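Local coordinates for cysteine hydrolase (Staphylococcus aureus, PDB 6KUA), which hydrolyses nicotinamide to nicotinic acid and ammonia, as a nicotinamidase of the isochorismatase family, with a zinc ion bound in the structure, at residues A5-D10 with F50-L55; Q126-G131 with K151-A156; V132-C137 with K165-A170; T141-Y146 with N176-E181. All coordinates share one frame; numbering follows the deposited sequence.

Contact 1 of 4, residues A5-D10 with F50-L55; sequences ALLVVD and FFLMDL
L7 and F50 run alongside each other, with L7 CD2 3.9 Å from F50 CB. This is the densely filled end of the contact: A5 CB reaches F50 CE1 at 3.8 Å, coming in obliquely to the ring, and L6 O sits at the ring's edge. L52 joins the same face by setting CD1 3.9 Å from L7 CB. Beyond the strands, L115, L118 and L119 of helix 115-121 cover F50, while H100 stacks on its ring. On the other face V8 pairs with F51, CB to CD2 at 3.8 Å, backed by I39 of helix 32-44, and Y90 meets F51 edge-to-face. The two segments are neighbouring parallel strands in the central sheet of the isochorismatase-type alpha/beta fold, their axes 24° apart. Their ladder runs F50 N to L6 O, V8 N to F50 O (2.8 Å, almost straight), L52 N to V8 O and D10 N to L52 O. Past V9 the apolar packing thins out, M53 touching D10 with little more than SD and CE, and polar groups take over. D10, its CG turned beside the backbone N (chi1 -82°), carries the ladder one step further by accepting D54 N on the syn side of OD1 at 2.8 Å. The carboxylates then come close, D10 OD1 lying 3.8 Å from D54 OD2, and D10 OD2 forms a salt bridge with K104 NZ. The D54 side chain also lies about 3 Å, nearest atoms, from the bound zinc ion.

Contact 2 of 4, residues Q126-G131 with K151-A156; sequences QVEIVG and KISVPA
E128 and P155 meet across the two parallel strands of a beta-alpha-beta crossover, in which helix 137-147 links strand 126-132 to strand 151-160. The E128 chain, extended with CG anti to the backbone N (chi1 -175°), lies at about a right angle to the proline ring and sets CG 3.9 Å from P155 CD. V130 CG1 approaches the same ring at CG, 4.1 Å away. On the opposite face of the sheet, I129 CB meets V154 CG2 at 4.1 Å, and I129 CD1 lies 4.3 Å from I152 CG2. Backbone bonds hold these side chains in register: V127 N to K151 O, S153 N to V127 O and I129 N to S153 O, the last 2.8 Å long. The next shell places these side chains. R38 NE forms a salt bridge with E128 OE2, F34 of the same helix 32-44 packs on P155, and A142 and A145 of the crossover helix cover I129, V127 and I152. The ladder stops at P155, whose nitrogen has no hydrogen to give: where a further bond to I129 O would be expected, the ring carbon CD faces that oxygen at 3.7 Å.

Contact 3 of 4, residues V132-C137 with K165-A170; sequences VCTDIC and KGHEWA
T134 and H167 form the hydrogen bond of this contact, OG1 to ND1 at 2.9 Å, with the hydroxyl oxygen at the edge of the imidazole and in its plane. The H167 CG stands anti to the backbone N (chi1 177°); either group could donate. Apolar packing centres on A170, whose CB touches T134 CG2 at 4.0 Å and D135 CB at 4.0 Å, and also faces T134 O. A third set of contacts is made against bare helix backbone. D135 CB rests 3.6 Å from G166 O and its OD2 comes within 3.7 Å of G166 CA, an approach made possible because G166 has no side chain. The carboxylate finds its polar partners elsewhere: OD1 bonds to S161 OG, and OD2 accepts NE1 of W169 from the second subunit, so this loop also takes part in the interface between subunits. Backbone hydrogen bonding shapes the loop, a type I turn closed by I136 N to C133 O (3.1 Å) just after a cis peptide between V132 and C133. Such a cis peptide, ahead of C137, is consistent with the oxyanion-hole loop and nucleophile of isochorismatase-type hydrolases. The turn spans the gap between strand 126-132 and helix 137-147, for which I136 is the N-cap, and leans on helix 164-176, while V159 of strand 151-160 packs against both T134 and H167.

Contact 4 of 4, residues T141-Y146 with N176-E181; sequences TAISAY and NSLGAE
L178 splits its two methyls between Y146 and the turn of helix before it. CD2 sits over one face of the Y146 ring, 4.1 Å from the centroid and 20° off the normal, in a CH-pi contact displaced toward the rim; its nearest ring atom is CG, at 3.8 Å. CD1 goes the other way and settles on the backbone of the helix, 3.8 Å from A142 O, with A142 CB 3.9 Å and I143 CG1 4.2 Å from it. The contact joins helix 137-147, the crossover helix of the alpha/beta fold, to the segment that follows helix 164-176, where G179 with its positive phi (59°) is the first residue to leave helical geometry. The tyrosine also runs beside the backbone of that segment. Its CG is anti to the backbone N, and the ring beyond it brings Y146 CD1 to 3.5 Å from L178 O and Y146 CE1 to 3.8 Å from S177 O. The S177 carbonyl has a stronger partner in Y107 OH of the second subunit, which donates to it. I152 of the sheet and R106 of the second subunit pack on Y146, while H173 of the same chain and H140 of the second subunit lie against L178.

How the contacts relate
Contacts 1 and 2 are parts of one parallel sheet, joined where L7 N approaches E128 O at 2.8 Å; their centres are 12 Å apart. Contact 3 begins where strand 126-132 ends, V132 N lying 3.2 Å from V9 O, and it brings C137 to the zinc side of contact 1: C137 SG is 3.4 Å from D10 OD2. With K104 bonded to D10, this is consistent with the Asp-Lys-Cys catalytic triad of nicotinamidases, beside the zinc near D54. Contact 4 lies 9 Å, centre to centre, from contact 2; E181 N to I152 O and E181 O to V154 N, both 3.0 Å, are probable hydrogen bonds along strand 151-160. Contacts 3 and 4 both touch the second subunit.

Contact 1 of 4, residues A5-D10 with F50-L55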
loop_
_atom_site.group_PDB
_atom_site.type_symbol
_atom_site.label_atom_id
_atom_site.label_comp_id
_atom_site.label_asym_id
_atom_site.label_seq_id
_atom_site.Cartn_x
_atom_site.Cartn_y
_atom_site.Cartn_z
ATOM N N ALA A 5 -19.329 7.636 3.805
ATOM C CA ALA A 5 -19.228 6.643 4.862
ATOM C C ALA A 5 -18.774 7.342 6.127
ATOM O O ALA A 5 -18.080 8.363 6.082
ATOM C CB ALA A 5 -18.265 5.491 4.497
ATOM N N LEU A 6 -19.216 6.804 7.254
ATOM C CA LEU A 6 -18.833 7.302 8.559
ATOM C C LEU A 6 -17.779 6.369 9.136
ATOM O O LEU A 6 -17.977 5.149 9.167
ATOM C CB LEU A 6 -20.057 7.381 9.478
ATOM C CG LEU A 6 -19.797 7.823 10.915
ATOM C CD1 LEU A 6 -19.361 9.272 10.958
ATOM C CD2 LEU A 6 -21.050 7.628 11.745
ATOM N N LEU A 7 -16.660 6.927 9.573
ATOM C CA LEU A 7 -15.606 6.151 10.221
ATOM C C LEU A 7 -15.579 6.526 11.694
ATOM O O LEU A 7 -15.294 7.682 12.033
ATOM C CB LEU A 7 -14.241 6.415 9.574
ATOM C CG LEU A 7 -14.138 6.280 8.053
ATOM C CD1 LEU A 7 -12.688 6.428 7.553
ATOM C CD2 LEU A 7 -14.738 4.962 7.573
ATOM N N VAL A 8 -15.871 5.556 12.559
ATOM C CA VAL A 8 -15.877 5.755 14.009
ATOM C C VAL A 8 -14.612 5.117 14.565
ATOM O O VAL A 8 -14.507 3.888 14.646
ATOM C CB VAL A 8 -17.130 5.168 14.665
ATOM C CG1 VAL A 8 -17.114 5.436 16.176
ATOM C CG2 VAL A 8 -18.368 5.757 14.004
ATOM N N VAL A 9 -13.655 5.955 14.950
ATOM C CA VAL A 9 -12.303 5.508 15.286
ATOM C C VAL A 9 -12.167 5.352 16.798
ATOM O O VAL A 9 -12.331 6.318 17.556
ATOM C CB VAL A 9 -11.250 6.481 14.731
ATOM C CG1 VAL A 9 -9.850 5.964 15.012
ATOM C CG2 VAL A 9 -11.455 6.667 13.227
ATOM N N ASP A 10 -11.891 4.112 17.223
ATOM C CA ASP A 10 -11.411 3.766 18.569
ATOM C C ASP A 10 -12.255 4.351 19.700
ATOM O O ASP A 10 -11.730 4.820 20.715
ATOM C CB ASP A 10 -9.946 4.168 18.731
ATOM C CG ASP A 10 -9.019 3.142 18.150
ATOM O OD1 ASP A 10 -9.167 1.950 18.505
ATOM O OD2 ASP A 10 -8.163 3.511 17.317
ATOM N N PHE A 50 -18.445 2.362 9.542
ATOM C CA PHE A 50 -17.334 1.477 9.875
ATOM C C PHE A 50 -16.867 1.819 11.279
ATOM O O PHE A 50 -16.497 2.969 11.549
ATOM C CB PHE A 50 -16.191 1.614 8.866
ATOM C CG PHE A 50 -16.573 1.258 7.453
ATOM C CD1 PHE A 50 -17.340 2.124 6.684
ATOM C CD2 PHE A 50 -16.144 0.059 6.887
ATOM C CE1 PHE A 50 -17.702 1.801 5.373
ATOM C CE2 PHE A 50 -16.490 -0.280 5.570
ATOM C CZ PHE A 50 -17.267 0.588 4.811
ATOM N N PHE A 51 -16.919 0.834 12.180
ATOM C CA PHE A 51 -16.345 0.961 13.510
ATOM C C PHE A 51 -14.945 0.356 13.478
ATOM O O PHE A 51 -14.789 -0.843 13.215
ATOM C CB PHE A 51 -17.235 0.279 14.554
ATOM C CG PHE A 51 -18.585 0.936 14.721
ATOM C CD1 PHE A 51 -19.638 0.603 13.890
ATOM C CD2 PHE A 51 -18.789 1.897 15.702
ATOM C CE1 PHE A 51 -20.892 1.218 14.037
ATOM C CE2 PHE A 51 -20.015 2.506 15.858
ATOM C CZ PHE A 51 -21.074 2.168 15.025
ATOM N N LEU A 52 -13.933 1.197 13.689
ATOM C CA LEU A 52 -12.531 0.816 13.566
ATOM C C LEU A 52 -11.911 0.762 14.954
ATOM O O LEU A 52 -11.938 1.758 15.682
ATOM C CB LEU A 52 -11.780 1.800 12.676
ATOM C CG LEU A 52 -12.280 1.647 11.243
ATOM C CD1 LEU A 52 -12.706 2.991 10.668
ATOM C CD2 LEU A 52 -11.202 0.988 10.407
ATOM N N MET A 53 -11.340 -0.392 15.312
ATOM C CA MET A 53 -10.959 -0.657 16.696
ATOM C C MET A 53 -9.586 -1.302 16.805
ATOM O O MET A 53 -9.334 -2.346 16.202
ATOM C CB MET A 53 -11.997 -1.557 17.369
ATOM C CG MET A 53 -13.375 -0.918 17.438
ATOM S SD MET A 53 -13.429 0.359 18.703
ATOM C CE MET A 53 -12.289 -0.363 19.869
ATOM N N ASP A 54 -8.716 -0.672 17.589
ATOM C CA ASP A 54 -7.432 -1.245 17.963
ATOM C C ASP A 54 -7.585 -2.691 18.417
ATOM O O ASP A 54 -8.404 -3.005 19.286
ATOM C CB ASP A 54 -6.807 -0.415 19.090
ATOM C CG ASP A 54 -5.655 0.449 18.611
ATOM O OD1 ASP A 54 -4.933 0.009 17.678
ATOM O OD2 ASP A 54 -5.478 1.568 19.161
ATOM N N LEU A 55 -6.811 -3.571 17.794
ATOM C CA LEU A 55 -6.714 -4.960 18.212
ATOM C C LEU A 55 -5.525 -5.088 19.151
ATOM O O LEU A 55 -4.453 -4.546 18.869
ATOM C CB LEU A 55 -6.539 -5.878 17.000
ATOM C CG LEU A 55 -6.682 -7.376 17.276
ATOM C CD1 LEU A 55 -7.749 -7.610 18.326
ATOM C CD2 LEU A 55 -6.995 -8.155 16.009
#

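Contact 2 of 4, residues Q126-G131 with K151-A156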
loop_
_atom_site.group_PDB
_atom_site.type_symbol
_atom_site.label_atom_id
_atom_site.label_comp_id
_atom_site.label_asym_id
_atom_site.label_seq_id
_atom_site.Cartn_x
_atom_site.Cartn_y
_atom_site.Cartn_z
ATOM N N GLN A 126 -16.220 9.671 -0.150
ATOM C CA GLN A 126 -16.291 10.717 0.860
ATOM C C GLN A 126 -16.407 10.073 2.236
ATOM O O GLN A 126 -17.258 9.201 2.439
ATOM C CB GLN A 126 -17.489 11.623 0.553
ATOM C CG GLN A 126 -17.941 12.531 1.661
ATOM C CD GLN A 126 -19.028 13.496 1.192
ATOM O OE1 GLN A 126 -20.207 13.132 1.107
ATOM N NE2 GLN A 126 -18.629 14.724 0.857
ATOM N N VAL A 127 -15.532 10.451 3.172
ATOM C CA VAL A 127 -15.588 9.882 4.513
ATOM C C VAL A 127 -15.768 11.004 5.522
ATOM O O VAL A 127 -15.220 12.102 5.364
ATOM C CB VAL A 127 -14.348 9.026 4.862
ATOM C CG1 VAL A 127 -14.192 7.898 3.861
ATOM C CG2 VAL A 127 -13.074 9.890 4.965
ATOM N N GLU A 128 -16.560 10.726 6.545
ATOM C CA GLU A 128 -16.645 11.566 7.731
ATOM C C GLU A 128 -15.991 10.816 8.881
ATOM O O GLU A 128 -16.279 9.636 9.094
ATOM C CB GLU A 128 -18.104 11.897 8.050
ATOM C CG GLU A 128 -18.290 12.867 9.186
ATOM C CD GLU A 128 -19.754 13.278 9.355
ATOM O OE1 GLU A 128 -20.476 13.423 8.336
ATOM O OE2 GLU A 128 -20.183 13.438 10.517
ATOM N N ILE A 129 -15.099 11.478 9.610
ATOM C CA ILE A 129 -14.301 10.795 10.617
ATOM C C ILE A 129 -14.607 11.362 11.993
ATOM O O ILE A 129 -14.439 12.562 12.230
ATOM C CB ILE A 129 -12.798 10.897 10.335
ATOM C CG1 ILE A 129 -12.491 10.486 8.905
ATOM C CG2 ILE A 129 -12.054 9.981 11.287
ATOM C CD1 ILE A 129 -11.016 10.718 8.542
ATOM N N VAL A 130 -14.986 10.485 12.917
ATOM C CA VAL A 130 -15.254 10.873 14.290
ATOM C C VAL A 130 -14.519 9.903 15.201
ATOM O O VAL A 130 -14.137 8.799 14.796
ATOM C CB VAL A 130 -16.764 10.887 14.600
ATOM C CG1 VAL A 130 -17.503 11.772 13.586
ATOM C CG2 VAL A 130 -17.334 9.458 14.603
ATOM N N GLY A 131 -14.325 10.320 16.448
ATOM C CA GLY A 131 -13.680 9.429 17.397
ATOM C C GLY A 131 -12.509 10.068 18.101
ATOM O O GLY A 131 -12.476 11.295 18.263
ATOM N N LYS A 151 -12.594 12.533 -0.283
ATOM C CA LYS A 151 -13.015 13.784 0.334
ATOM C C LYS A 151 -13.272 13.518 1.808
ATOM O O LYS A 151 -13.755 12.445 2.176
ATOM C CB LYS A 151 -14.279 14.336 -0.341
ATOM C CG LYS A 151 -14.258 14.299 -1.878
ATOM C CD LYS A 151 -15.597 14.773 -2.491
ATOM C CE LYS A 151 -15.553 14.757 -4.027
ATOM N NZ LYS A 151 -16.879 15.113 -4.667
ATOM N N ILE A 152 -12.929 14.481 2.658
ATOM C CA ILE A 152 -12.798 14.245 4.091
ATOM C C ILE A 152 -13.605 15.272 4.869
ATOM O O ILE A 152 -13.514 16.475 4.605
ATOM C CB ILE A 152 -11.329 14.312 4.544
ATOM C CG1 ILE A 152 -10.494 13.230 3.851
ATOM C CG2 ILE A 152 -11.256 14.188 6.052
ATOM C CD1 ILE A 152 -9.008 13.394 4.090
ATOM N N SER A 153 -14.330 14.805 5.883
ATOM C CA SER A 153 -14.996 15.682 6.830
ATOM C C SER A 153 -14.638 15.249 8.240
ATOM O O SER A 153 -14.795 14.074 8.597
ATOM C CB SER A 153 -16.521 15.667 6.617
ATOM O OG SER A 153 -17.146 16.638 7.434
ATOM N N VAL A 154 -14.127 16.182 9.036
ATOM C CA VAL A 154 -13.887 15.889 10.448
ATOM C C VAL A 154 -14.572 16.955 11.293
ATOM O O VAL A 154 -13.993 18.029 11.531
ATOM C CB VAL A 154 -12.388 15.809 10.783
ATOM C CG1 VAL A 154 -12.218 15.357 12.226
ATOM C CG2 VAL A 154 -11.675 14.850 9.837
ATOM N N PRO A 155 -15.796 16.706 11.758
ATOM C CA PRO A 155 -16.508 17.717 12.552
ATOM C C PRO A 155 -15.846 17.872 13.908
ATOM O O PRO A 155 -15.586 16.887 14.597
ATOM C CB PRO A 155 -17.925 17.142 12.676
ATOM C CG PRO A 155 -17.745 15.675 12.521
ATOM C CD PRO A 155 -16.617 15.510 11.516
ATOM N N ALA A 156 -15.564 19.119 14.284
ATOM C CA ALA A 156 -14.857 19.352 15.537
ATOM C C ALA A 156 -15.652 18.861 16.741
ATOM O O ALA A 156 -15.059 18.556 17.780
ATOM C CB ALA A 156 -14.533 20.838 15.683
#

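Contact 3 of 4, residues V132-C137 with K165-A170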
loop_
_atom_site.group_PDB
_atom_site.type_symbol
_atom_site.label_atom_id
_atom_site.label_comp_id
_atom_site.label_asym_id
_atom_site.label_seq_id
_atom_site.Cartn_x
_atom_site.Cartn_y
_atom_site.Cartn_z
ATOM N N VAL A 132 -11.550 9.252 18.544
ATOM C CA VAL A 132 -10.427 9.714 19.352
ATOM C C VAL A 132 -9.169 8.979 18.906
ATOM O O VAL A 132 -9.245 7.921 18.285
ATOM C CB VAL A 132 -10.659 9.479 20.863
ATOM C CG1 VAL A 132 -11.905 10.224 21.357
ATOM C CG2 VAL A 132 -10.716 7.976 21.170
ATOM N N CYS A 133 -7.994 9.564 19.174
ATOM C CA CYS A 133 -7.790 10.968 19.509
ATOM C C CYS A 133 -7.578 11.770 18.243
ATOM O O CYS A 133 -7.078 11.231 17.253
ATOM C CB CYS A 133 -6.575 11.169 20.418
ATOM S SG CYS A 133 -6.662 10.337 21.967
ATOM N N THR A 134 -7.954 13.052 18.298
ATOM C CA THR A 134 -7.882 13.929 17.133
ATOM C C THR A 134 -6.508 13.888 16.479
ATOM O O THR A 134 -6.396 13.810 15.255
ATOM C CB THR A 134 -8.213 15.362 17.548
ATOM O OG1 THR A 134 -9.211 15.328 18.569
ATOM C CG2 THR A 134 -8.715 16.173 16.369
ATOM N N ASP A 135 -5.451 13.968 17.281
ATOM C CA ASP A 135 -4.105 14.113 16.747
ATOM C C ASP A 135 -3.328 12.798 16.739
ATOM O O ASP A 135 -2.105 12.821 16.556
ATOM C CB ASP A 135 -3.335 15.191 17.533
ATOM C CG ASP A 135 -3.220 14.856 19.024
ATOM O OD1 ASP A 135 -4.198 14.328 19.599
ATOM O OD2 ASP A 135 -2.157 15.103 19.626
ATOM N N ILE A 136 -3.997 11.653 16.926
ATOM C CA ILE A 136 -3.331 10.359 16.756
ATOM C C ILE A 136 -4.110 9.508 15.747
ATOM O O ILE A 136 -3.879 9.609 14.539
ATOM C CB ILE A 136 -3.139 9.636 18.107
ATOM C CG1 ILE A 136 -2.590 10.629 19.141
ATOM C CG2 ILE A 136 -2.177 8.449 17.966
ATOM C CD1 ILE A 136 -2.302 10.062 20.492
ATOM N N CYS A 137 -5.031 8.654 16.220
ATOM C CA CYS A 137 -5.714 7.722 15.316
ATOM C C CYS A 137 -6.555 8.443 14.270
ATOM O O CYS A 137 -6.591 8.032 13.103
ATOM C CB CYS A 137 -6.585 6.757 16.116
ATOM S SG CYS A 137 -5.574 5.637 17.085
ATOM N N LYS A 165 -3.758 21.310 22.828
ATOM C CA LYS A 165 -2.944 21.869 21.753
ATOM C C LYS A 165 -2.966 20.972 20.521
ATOM O O LYS A 165 -3.050 21.462 19.390
ATOM C CB LYS A 165 -1.500 22.056 22.232
ATOM C CG LYS A 165 -1.297 23.215 23.189
ATOM C CD LYS A 165 0.012 23.085 23.951
ATOM C CE LYS A 165 0.450 21.624 24.167
ATOM N NZ LYS A 165 -0.527 20.787 24.946
ATOM N N GLY A 166 -2.870 19.656 20.724
ATOM C CA GLY A 166 -2.892 18.738 19.600
ATOM C C GLY A 166 -4.246 18.695 18.925
ATOM O O GLY A 166 -4.339 18.621 17.689
ATOM N N HIS A 167 -5.314 18.750 19.721
ATOM C CA HIS A 167 -6.655 18.821 19.162
ATOM C C HIS A 167 -6.787 20.011 18.217
ATOM O O HIS A 167 -7.207 19.861 17.058
ATOM C CB HIS A 167 -7.679 18.893 20.297
ATOM C CG HIS A 167 -9.091 19.051 19.824
ATOM N ND1 HIS A 167 -9.859 17.985 19.400
ATOM C CD2 HIS A 167 -9.873 20.151 19.704
ATOM C CE1 HIS A 167 -11.054 18.420 19.041
ATOM N NE2 HIS A 167 -11.087 19.732 19.213
ATOM N N GLU A 168 -6.397 21.202 18.681
ATOM C CA GLU A 168 -6.487 22.385 17.822
ATOM C C GLU A 168 -5.488 22.318 16.667
ATOM O O GLU A 168 -5.808 22.728 15.541
ATOM C CB GLU A 168 -6.273 23.657 18.650
ATOM C CG GLU A 168 -7.438 23.964 19.610
ATOM C CD GLU A 168 -7.133 25.075 20.623
ATOM O OE1 GLU A 168 -8.101 25.688 21.138
ATOM O OE2 GLU A 168 -5.938 25.328 20.918
ATOM N N TRP A 169 -4.265 21.841 16.929
ATOM C CA TRP A 169 -3.300 21.671 15.842
ATOM C C TRP A 169 -3.885 20.812 14.726
ATOM O O TRP A 169 -3.794 21.153 13.542
ATOM C CB TRP A 169 -1.989 21.036 16.349
ATOM C CG TRP A 169 -1.100 20.797 15.167
ATOM C CD1 TRP A 169 -0.256 21.702 14.581
ATOM C CD2 TRP A 169 -1.058 19.619 14.346
ATOM N NE1 TRP A 169 0.331 21.147 13.473
ATOM C CE2 TRP A 169 -0.146 19.870 13.304
ATOM C CE3 TRP A 169 -1.688 18.360 14.410
ATOM C CZ2 TRP A 169 0.149 18.919 12.320
ATOM C CZ3 TRP A 169 -1.405 17.422 13.417
ATOM C CH2 TRP A 169 -0.490 17.708 12.393
ATOM N N ALA A 170 -4.495 19.684 15.095
ATOM C CA ALA A 170 -4.925 18.704 14.099
ATOM C C ALA A 170 -6.129 19.202 13.307
ATOM O O ALA A 170 -6.230 18.943 12.099
ATOM C CB ALA A 170 -5.214 17.361 14.784
#

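Contact 4 of 4, residues T141-Y146 with N176-E181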
loop_
_atom_site.group_PDB
_atom_site.type_symbol
_atom_site.label_atom_id
_atom_site.label_comp_id
_atom_site.label_asym_id
_atom_site.label_seq_id
_atom_site.Cartn_x
_atom_site.Cartn_y
_atom_site.Cartn_z
ATOM N N THR A 141 -5.573 8.269 10.379
ATOM C CA THR A 141 -6.626 7.830 9.471
ATOM C C THR A 141 -6.924 8.900 8.429
ATOM O O THR A 141 -7.044 8.593 7.241
ATOM C CB THR A 141 -7.885 7.476 10.269
ATOM O OG1 THR A 141 -7.596 6.378 11.141
ATOM C CG2 THR A 141 -9.058 7.101 9.340
ATOM N N ALA A 142 -7.013 10.171 8.855
ATOM C CA ALA A 142 -7.323 11.256 7.919
ATOM C C ALA A 142 -6.244 11.409 6.851
ATOM O O ALA A 142 -6.553 11.662 5.680
ATOM C CB ALA A 142 -7.503 12.575 8.679
ATOM N N ILE A 143 -4.974 11.236 7.230
ATOM C CA ILE A 143 -3.872 11.378 6.280
ATOM C C ILE A 143 -3.930 10.293 5.211
ATOM O O ILE A 143 -3.744 10.570 4.021
ATOM C CB ILE A 143 -2.520 11.362 7.017
ATOM C CG1 ILE A 143 -2.355 12.653 7.813
ATOM C CG2 ILE A 143 -1.374 11.174 6.008
ATOM C CD1 ILE A 143 -1.318 12.565 8.873
ATOM N N SER A 144 -4.211 9.050 5.608
ATOM C CA SER A 144 -4.364 7.992 4.614
ATOM C C SER A 144 -5.582 8.224 3.723
ATOM O O SER A 144 -5.523 7.967 2.517
ATOM C CB SER A 144 -4.469 6.632 5.297
ATOM O OG SER A 144 -3.163 6.123 5.504
ATOM N N ALA A 145 -6.708 8.649 4.311
ATOM C CA ALA A 145 -7.872 8.993 3.508
ATOM C C ALA A 145 -7.505 10.050 2.484
ATOM O O ALA A 145 -7.886 9.955 1.308
ATOM C CB ALA A 145 -9.026 9.482 4.400
ATOM N N TYR A 146 -6.725 11.045 2.916
ATOM C CA TYR A 146 -6.289 12.108 2.031
ATOM C C TYR A 146 -5.443 11.557 0.892
ATOM O O TYR A 146 -5.761 11.772 -0.284
ATOM C CB TYR A 146 -5.532 13.166 2.839
ATOM C CG TYR A 146 -4.781 14.145 1.992
ATOM C CD1 TYR A 146 -5.430 15.233 1.394
ATOM C CD2 TYR A 146 -3.420 13.988 1.770
ATOM C CE1 TYR A 146 -4.727 16.138 0.598
ATOM C CE2 TYR A 146 -2.721 14.882 0.976
ATOM C CZ TYR A 146 -3.373 15.948 0.399
ATOM O OH TYR A 146 -2.639 16.821 -0.378
ATOM N N ASN A 176 -6.222 22.893 6.539
ATOM C CA ASN A 176 -5.269 23.636 5.720
ATOM C C ASN A 176 -4.374 22.744 4.862
ATOM O O ASN A 176 -3.967 23.160 3.774
ATOM C CB ASN A 176 -4.398 24.542 6.617
ATOM C CG ASN A 176 -5.242 25.466 7.518
ATOM O OD1 ASN A 176 -6.240 26.011 7.078
ATOM N ND2 ASN A 176 -4.850 25.615 8.774
ATOM N N SER A 177 -4.041 21.536 5.314
ATOM C CA SER A 177 -3.229 20.626 4.509
ATOM C C SER A 177 -4.024 19.528 3.816
ATOM O O SER A 177 -3.620 19.085 2.733
ATOM C CB SER A 177 -2.139 19.979 5.371
ATOM O OG SER A 177 -1.291 20.964 5.920
ATOM N N LEU A 178 -5.108 19.041 4.427
ATOM C CA LEU A 178 -5.835 17.915 3.858
ATOM C C LEU A 178 -7.087 18.335 3.096
ATOM O O LEU A 178 -7.802 17.463 2.594
ATOM C CB LEU A 178 -6.209 16.898 4.944
ATOM C CG LEU A 178 -5.081 16.421 5.873
ATOM C CD1 LEU A 178 -5.502 15.163 6.611
ATOM C CD2 LEU A 178 -3.790 16.184 5.098
ATOM N N GLY A 179 -7.368 19.630 2.998
ATOM C CA GLY A 179 -8.546 20.086 2.274
ATOM C C GLY A 179 -9.839 19.530 2.830
ATOM O O GLY A 179 -10.769 19.248 2.070
ATOM N N ALA A 180 -9.920 19.357 4.140
ATOM C CA ALA A 180 -11.070 18.712 4.755
ATOM C C ALA A 180 -12.062 19.758 5.230
ATOM O O ALA A 180 -11.674 20.836 5.693
ATOM C CB ALA A 180 -10.655 17.827 5.939
ATOM N N GLU A 181 -13.341 19.440 5.107
ATOM C CA GLU A 181 -14.376 20.229 5.763
ATOM C C GLU A 181 -14.325 19.975 7.272
ATOM O O GLU A 181 -14.482 18.837 7.734
ATOM C CB GLU A 181 -15.746 19.877 5.183
ATOM C CG GLU A 181 -16.917 20.481 5.940
ATOM C CD GLU A 181 -18.253 19.862 5.544
ATOM O OE1 GLU A 181 -19.282 20.222 6.157
ATOM O OE2 GLU A 181 -18.274 19.015 4.622
#